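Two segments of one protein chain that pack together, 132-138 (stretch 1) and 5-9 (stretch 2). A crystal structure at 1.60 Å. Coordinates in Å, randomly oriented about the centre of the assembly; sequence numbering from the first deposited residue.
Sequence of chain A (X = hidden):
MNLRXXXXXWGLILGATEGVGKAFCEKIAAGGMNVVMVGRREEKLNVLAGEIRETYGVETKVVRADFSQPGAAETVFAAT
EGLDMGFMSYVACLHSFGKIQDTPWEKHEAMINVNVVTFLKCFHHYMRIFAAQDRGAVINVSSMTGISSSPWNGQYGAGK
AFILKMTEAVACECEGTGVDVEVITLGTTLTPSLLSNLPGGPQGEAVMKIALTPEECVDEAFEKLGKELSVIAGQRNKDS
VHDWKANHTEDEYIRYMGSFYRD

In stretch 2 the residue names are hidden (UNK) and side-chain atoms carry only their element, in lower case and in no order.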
ATOM      1  N   ALA A 132       4.044  32.352 -22.733  1.00 18.68           N
ATOM      2  CA  ALA A 132       3.865  33.008 -24.032  1.00 19.80           C
ATOM      3  C   ALA A 132       2.497  33.688 -24.163  1.00 19.56           C
ATOM      4  O   ALA A 132       2.392  34.770 -24.739  1.00 20.48           O
ATOM      5  CB  ALA A 132       4.091  32.032 -25.173  1.00 20.50           C
ATOM      6  N   GLN A 133       1.463  33.079 -23.601  1.00 18.03           N
ATOM      7  CA  GLN A 133       0.117  33.666 -23.592  1.00 17.24           C
ATOM      8  C   GLN A 133      -0.146  34.505 -22.336  1.00 17.50           C
ATOM      9  O   GLN A 133      -1.228  35.076 -22.169  1.00 17.55           O
ATOM     10  CB  GLN A 133      -0.943  32.566 -23.767  1.00 17.40           C
ATOM     11  CG  GLN A 133      -1.049  31.569 -22.624  1.00 16.97           C
ATOM     12  CD  GLN A 133      -1.871  30.345 -22.945  1.00 17.36           C
ATOM     13  OE1 GLN A 133      -2.005  29.933 -24.105  1.00 17.28           O
ATOM     14  NE2 GLN A 133      -2.399  29.724 -21.910  1.00 17.10           N
ATOM     15  N   ASP A 134       0.848  34.552 -21.447  1.00 16.72           N
ATOM     16  CA  ASP A 134       0.763  35.215 -20.150  1.00 17.76           C
ATOM     17  C   ASP A 134      -0.520  34.854 -19.402  1.00 16.54           C
ATOM     18  O   ASP A 134      -1.244  35.703 -18.881  1.00 16.44           O
ATOM     19  CB  ASP A 134       0.951  36.729 -20.300  1.00 18.31           C
ATOM     20  CG  ASP A 134       1.185  37.406 -18.987  1.00 20.55           C
ATOM     21  OD1 ASP A 134       1.886  36.825 -18.113  1.00 20.04           O
ATOM     22  OD2 ASP A 134       0.639  38.508 -18.800  1.00 21.50           O
ATOM     23  N   ARG A 135      -0.809  33.560 -19.370  1.00 16.17           N
ATOM     24  CA  ARG A 135      -2.016  33.080 -18.779  1.00 15.70           C
ATOM     25  C   ARG A 135      -1.889  31.572 -18.523  1.00 14.66           C
ATOM     26  O   ARG A 135      -1.517  30.832 -19.429  1.00 13.32           O
ATOM     27  CB  ARG A 135      -3.170  33.399 -19.738  1.00 17.26           C
ATOM     28  CG  ARG A 135      -4.436  32.633 -19.464  1.00 18.80           C
ATOM     29  CD  ARG A 135      -5.567  33.000 -20.417  1.00 18.76           C
ATOM     30  NE  ARG A 135      -5.325  32.741 -21.845  1.00 19.81           N
ATOM     31  CZ  ARG A 135      -5.552  31.595 -22.503  1.00 19.07           C
ATOM     32  NH1 ARG A 135      -5.953  30.504 -21.869  1.00 18.81           N
ATOM     33  NH2 ARG A 135      -5.337  31.537 -23.822  1.00 19.37           N
ATOM     34  N   GLY A 136      -2.197  31.155 -17.293  1.00 13.42           N
ATOM     35  CA  GLY A 136      -2.188  29.741 -16.940  1.00 12.94           C
ATOM     36  C   GLY A 136      -1.924  29.466 -15.488  1.00 12.36           C
ATOM     37  O   GLY A 136      -1.612  30.365 -14.719  1.00 12.37           O
ATOM     38  N   ALA A 137      -2.011  28.197 -15.112  1.00 12.13           N
ATOM     39  CA  ALA A 137      -1.728  27.820 -13.738  1.00 11.87           C
ATOM     40  C   ALA A 137      -1.090  26.462 -13.647  1.00 11.59           C
ATOM     41  O   ALA A 137      -1.407  25.566 -14.434  1.00 11.17           O
ATOM     42  CB  ALA A 137      -2.996  27.854 -12.934  1.00 11.94           C
ATOM     43  N   VAL A 138      -0.176  26.308 -12.695  1.00 11.38           N
ATOM     44  CA  VAL A 138       0.436  25.029 -12.414  1.00 11.04           C
ATOM     45  C   VAL A 138       0.361  24.795 -10.915  1.00 11.04           C
ATOM     46  O   VAL A 138       0.732  25.680 -10.138  1.00 11.64           O
ATOM     47  CB  VAL A 138       1.920  24.988 -12.819  1.00 11.16           C
ATOM     48  CG1 VAL A 138       2.544  23.621 -12.462  1.00 11.42           C
ATOM     49  CG2 VAL A 138       2.074  25.281 -14.300  1.00 11.58           C
ATOM     50  N   UNK A   5     -12.626  30.276 -17.335  1.00 21.50           N
ATOM     51  CA  UNK A   5     -12.604  31.689 -17.715  1.00 22.26           C
ATOM     52  C   UNK A   5     -11.295  32.358 -17.306  1.00 20.84           C
ATOM     53  O   UNK A   5     -10.756  33.190 -18.037  1.00 22.19           O
ATOM     54  c   UNK A   5     -16.344  32.359 -16.707  1.00 32.37           C
ATOM     55  c   UNK A   5     -13.805  32.424 -17.087  1.00 25.28           C
ATOM     56  c   UNK A   5     -15.160  31.937 -17.590  1.00 28.81           C
ATOM     57  o   UNK A   5     -17.309  32.927 -17.260  1.00 38.01           O
ATOM     58  o   UNK A   5     -16.349  32.113 -15.478  1.00 34.93           O
ATOM     59  N   UNK A   6     -10.771  32.002 -16.140  1.00 19.01           N
ATOM     60  CA  UNK A   6      -9.584  32.665 -15.599  1.00 19.36           C
ATOM     61  C   UNK A   6      -8.296  32.204 -16.299  1.00 17.79           C
ATOM     62  O   UNK A   6      -7.414  33.010 -16.623  1.00 16.30           O
ATOM     63  c   UNK A   6      -8.382  32.918 -11.891  1.00 26.74           C
ATOM     64  c   UNK A   6      -7.403  33.873 -11.218  1.00 29.47           C
ATOM     65  n   UNK A   6      -7.557  33.842  -9.738  1.00 33.40           N
ATOM     66  c   UNK A   6      -9.493  32.405 -14.089  1.00 20.99           C
ATOM     67  c   UNK A   6      -8.342  33.114 -13.397  1.00 23.92           C
ATOM     68  N   UNK A   7      -8.189  30.895 -16.517  1.00 15.37           N
ATOM     69  CA  UNK A   7      -6.917  30.307 -16.985  1.00 14.89           C
ATOM     70  C   UNK A   7      -6.886  29.738 -18.402  1.00 14.64           C
ATOM     71  O   UNK A   7      -5.906  29.939 -19.130  1.00 15.66           O
ATOM     72  c   UNK A   7      -5.042  30.689 -14.491  1.00 13.39           C
ATOM     73  c   UNK A   7      -6.761  29.358 -13.498  1.00 14.52           C
ATOM     74  c   UNK A   7      -6.401  29.825 -12.242  1.00 14.37           C
ATOM     75  c   UNK A   7      -4.693  31.183 -13.244  1.00 13.47           C
ATOM     76  c   UNK A   7      -5.361  30.727 -12.121  1.00 13.82           C
ATOM     77  c   UNK A   7      -6.094  29.778 -14.639  1.00 13.69           C
ATOM     78  c   UNK A   7      -6.471  29.237 -15.991  1.00 13.84           C
ATOM     79  o   UNK A   7      -5.033  31.181 -10.861  1.00 14.72           O
ATOM     80  N   UNK A   8      -7.931  29.031 -18.806  1.00 14.79           N
ATOM     81  CA  UNK A   8      -7.993  28.506 -20.186  1.00 14.73           C
ATOM     82  C   UNK A   8      -8.880  27.299 -20.331  1.00 14.77           C
ATOM     83  O   UNK A   8      -9.427  26.827 -19.371  1.00 14.60           O
ATOM     84  N   UNK A   9      -9.018  26.796 -21.550  1.00 14.73           N
ATOM     85  CA  UNK A   9     -10.033  25.769 -21.839  1.00 16.49           C
ATOM     86  C   UNK A   9      -9.768  24.393 -21.268  1.00 14.61           C
ATOM     87  O   UNK A   9     -10.714  23.715 -20.859  1.00 13.91           O
ATOM     88  c   UNK A   9     -12.489  26.698 -23.494  1.00 24.53           C
ATOM     89  o   UNK A   9     -13.268  25.717 -23.651  1.00 28.08           O
ATOM     90  c   UNK A   9     -10.251  25.597 -23.355  1.00 18.92           C
ATOM     91  c   UNK A   9     -11.067  26.675 -24.011  1.00 23.91           C
ATOM     92  o   UNK A   9     -12.797  27.714 -22.898  1.00 31.07           O
TER

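Position 5 carries three side-chain carbons in an unbranched run, the third bearing two oxygens, and this side chain is out of reach of stretch 1. A carboxylate on two methylenes is glutamate, so this is Glu-5. It lies in the last part of a helix, exposed. A charged group suits such a solvent-facing site, and one of its oxygens, OE1, finds a hydrogen bond elsewhere in the structure.

At position 6 four carbons follow one another and end in a nitrogen. The CA-to-CB bond points away from stretch 1, and what meets stretch 1 here is the backbone: the carbonyl O of position 6 lies 4.1 Å from CG of Arg-135. The side-chain pattern is that of lysine. Every chi angle of Lys-6 is t, so the chain is fully extended and its ammonium is left in an exposed setting.

Position 7 has one carbon leading to a six-carbon ring that bears a single oxygen, and the ring lays one face against CB of Ala-137. This identifies Tyr-7. The CA-to-CB bond runs sideways; with chi1 in m, the end of the side chain comes nearer to stretch 1. CB of Ala-137 is 3.7 Å from the centroid of the Tyr-7 ring and 8° off its normal, a CH-pi contact. A flat aromatic suits this buried place because it offers a broad surface to a small methyl group, while its OH is satisfied by a hydrogen bond elsewhere.

Position 8 has no side-chain atoms at all, and its bare CA lies 3.3 Å from NH1 of Arg-135; it is therefore Gly-8. It is the first residue beyond the helix to leave helical angles, and its phi/psi of 156/178 would jam a CB against the carbonyl O of the residue before. An ideal CB on Gly-8 would also stand 2.7 Å from NH1 of Arg-135, a clash. The bare CA leaves the guanidinium room.

Position 9 again shows three carbons, the third with two oxygens, and its side chain makes no contact with stretch 1: Glu-9. Its partly exposed setting accommodates a carboxylate.

The contact thus centres on Tyr-7, used twice. The carbonyl O of Tyr-7 accepts a hydrogen bond from NH1 of Arg-135 at 2.8 Å, meeting the guanidinium at its edge, near its plane, as a donor of this kind requires. Its ring covers Ala-137 in the strand. The nearest backbone approach is 4.8 Å, between CA of Gly-136 and CA of Tyr-7. Within stretch 1, Gln-133 NE2 donates to Arg-135 O at 2.9 Å.

Stretch 2, residues 5-9: EKYGE
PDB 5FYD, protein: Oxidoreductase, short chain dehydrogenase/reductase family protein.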